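Local coordinates for nuclear protein localization protein 4 homolog (PDB 4RV0) that probably belongs to a complex that binds ubiquitinated proteins and helps export misfolded proteins from the ER to the cytoplasm for proteasomal degradation, at residues B[32-37]-B[47-52]. Numbering follows the deposited sequence.
Sequences KHLYDS and FGLFKE
Tyr35 reaches out from helix 31-41 and meets Leu49 of strand 48-50 tip to tip, so that one side chain makes most of this contact. Its hydroxyl takes the only hydrogen bond between the two segments: Leu49 N donates to Tyr35 OH over 3.1 Å, with a fairly straight N-H...O angle of 158°. The same OH is also hydrogen-bonded to Leu59 O, so the tip of the tyrosine is held between strand 48-50 and the chain that follows it.

Leu49 packs over one face of the phenol. Leu49 CD1 lies 4.0 Å from the Tyr35 ring centroid and almost on the ring normal, a CH-pi contact, while Leu49 CB lies 3.9 Å from Tyr35 CZ. Leu49 CG stands beside its own backbone N, and from there CD1 also meets Leu34 CG at 4.2 Å. Leu49 also touches Val38 of the helix and Leu79 of strand 76-80. Leu34 and Leu49 are buried between helix and sheet of the ubiquitin-like domain of Npl4, while the two rings, Tyr35 and Phe47, are partly exposed; 48-50 is an outermost strand of the mixed sheet, antiparallel to 76-80. The axes of 32-37 and 48-50 run at 116° to each other.

Phe47, just ahead of the strand, adds the second ring. Its CG takes the crowded position between backbone N and carbonyl carbon, and the ring runs back past Tyr35 nearly parallel to it, planes 17° apart. The two are slid so far that they barely overlap; Phe47 CE1 meets Tyr35 CD1 at 3.5 Å, and Phe47 CZ comes equally close to the backbone atom Tyr35 O, which lies at the phenyl edge.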
# COMPACT_ATOMS: atom_id res chain seq x y z
N LYS B 32 -0.39 -9.65 -24.76
CA LYS B 32 -1.25 -10.83 -24.56
C LYS B 32 -0.65 -11.79 -23.56
O LYS B 32 -1.37 -12.37 -22.75
CB LYS B 32 -1.55 -11.58 -25.86
CG LYS B 32 -2.35 -12.86 -25.57
CD LYS B 32 -2.88 -13.52 -26.81
CE LYS B 32 -3.65 -14.80 -26.49
NZ LYS B 32 -2.85 -15.90 -25.89
N HIS B 33 0.66 -11.98 -23.62
CA HIS B 33 1.31 -12.86 -22.67
C HIS B 33 1.15 -12.35 -21.25
O HIS B 33 1.00 -13.14 -20.32
CB HIS B 33 2.79 -13.07 -23.03
CG HIS B 33 3.48 -14.04 -22.13
ND1 HIS B 33 4.70 -13.78 -21.56
CD2 HIS B 33 3.12 -15.27 -21.69
CE1 HIS B 33 5.08 -14.81 -20.81
NE2 HIS B 33 4.11 -15.72 -20.87
N LEU B 34 1.17 -11.03 -21.08
CA LEU B 34 0.94 -10.43 -19.77
C LEU B 34 -0.47 -10.78 -19.29
O LEU B 34 -0.67 -11.22 -18.15
CB LEU B 34 1.12 -8.91 -19.80
CG LEU B 34 0.86 -8.11 -18.52
CD1 LEU B 34 1.78 -8.54 -17.37
CD2 LEU B 34 1.02 -6.60 -18.78
N TYR B 35 -1.44 -10.62 -20.19
CA TYR B 35 -2.82 -10.98 -19.88
C TYR B 35 -2.93 -12.46 -19.52
O TYR B 35 -3.59 -12.82 -18.54
CB TYR B 35 -3.75 -10.62 -21.04
CG TYR B 35 -4.27 -9.19 -21.02
CD1 TYR B 35 -5.52 -8.90 -20.51
CD2 TYR B 35 -3.51 -8.13 -21.52
CE1 TYR B 35 -6.02 -7.60 -20.50
CE2 TYR B 35 -3.99 -6.82 -21.52
CZ TYR B 35 -5.25 -6.57 -21.00
OH TYR B 35 -5.75 -5.28 -20.99
N ASP B 36 -2.30 -13.32 -20.32
CA ASP B 36 -2.31 -14.75 -20.04
C ASP B 36 -1.65 -15.05 -18.69
O ASP B 36 -2.12 -15.90 -17.93
CB ASP B 36 -1.61 -15.56 -21.16
CG ASP B 36 -2.41 -15.60 -22.47
OD1 ASP B 36 -3.65 -15.51 -22.42
OD2 ASP B 36 -1.78 -15.74 -23.56
N SER B 37 -0.54 -14.37 -18.41
CA SER B 37 0.16 -14.52 -17.15
C SER B 37 -0.74 -14.14 -15.96
O SER B 37 -0.78 -14.84 -14.94
CB SER B 37 1.42 -13.66 -17.14
OG SER B 37 2.30 -14.06 -18.17
N PHE B 47 -11.39 -9.58 -17.51
CA PHE B 47 -10.77 -8.40 -16.92
C PHE B 47 -10.09 -7.52 -17.96
O PHE B 47 -9.66 -7.99 -19.01
CB PHE B 47 -9.74 -8.78 -15.85
CG PHE B 47 -8.54 -9.51 -16.38
CD1 PHE B 47 -7.37 -8.82 -16.69
CD2 PHE B 47 -8.58 -10.89 -16.57
CE1 PHE B 47 -6.25 -9.51 -17.18
CE2 PHE B 47 -7.47 -11.58 -17.04
CZ PHE B 47 -6.31 -10.89 -17.35
N GLY B 48 -9.94 -6.24 -17.62
CA GLY B 48 -9.06 -5.37 -18.39
C GLY B 48 -7.91 -4.90 -17.51
O GLY B 48 -8.04 -4.84 -16.29
N LEU B 49 -6.77 -4.60 -18.14
CA LEU B 49 -5.64 -4.01 -17.44
C LEU B 49 -5.46 -2.58 -17.91
O LEU B 49 -5.50 -2.30 -19.12
CB LEU B 49 -4.36 -4.81 -17.68
CG LEU B 49 -4.35 -6.26 -17.18
CD1 LEU B 49 -3.06 -6.93 -17.54
CD2 LEU B 49 -4.53 -6.29 -15.68
N PHE B 50 -5.25 -1.68 -16.96
CA PHE B 50 -5.18 -0.26 -17.24
C PHE B 50 -3.94 0.37 -16.64
O PHE B 50 -3.38 -0.12 -15.65
CB PHE B 50 -6.44 0.45 -16.73
CG PHE B 50 -7.70 0.00 -17.41
CD1 PHE B 50 -8.27 0.77 -18.41
CD2 PHE B 50 -8.33 -1.17 -17.04
CE1 PHE B 50 -9.44 0.38 -19.03
CE2 PHE B 50 -9.50 -1.58 -17.66
CZ PHE B 50 -10.06 -0.80 -18.66
N LYS B 51 -3.50 1.46 -17.27
CA LYS B 51 -2.28 2.15 -16.88
C LYS B 51 -2.46 2.97 -15.62
O LYS B 51 -1.51 3.23 -14.89
CB LYS B 51 -1.78 3.04 -18.02
CG LYS B 51 -0.99 2.31 -19.09
CD LYS B 51 -0.54 3.28 -20.18
CE LYS B 51 0.10 2.54 -21.35
NZ LYS B 51 1.51 2.15 -21.03
N GLU B 52 -3.70 3.34 -15.35
CA GLU B 52 -3.99 4.18 -14.20
C GLU B 52 -5.17 3.64 -13.41
O GLU B 52 -6.01 2.90 -13.93
CB GLU B 52 -4.22 5.63 -14.64
CG GLU B 52 -5.32 5.82 -15.67
CD GLU B 52 -4.92 5.37 -17.06
OE1 GLU B 52 -4.30 6.16 -17.80
OE2 GLU B 52 -5.23 4.21 -17.41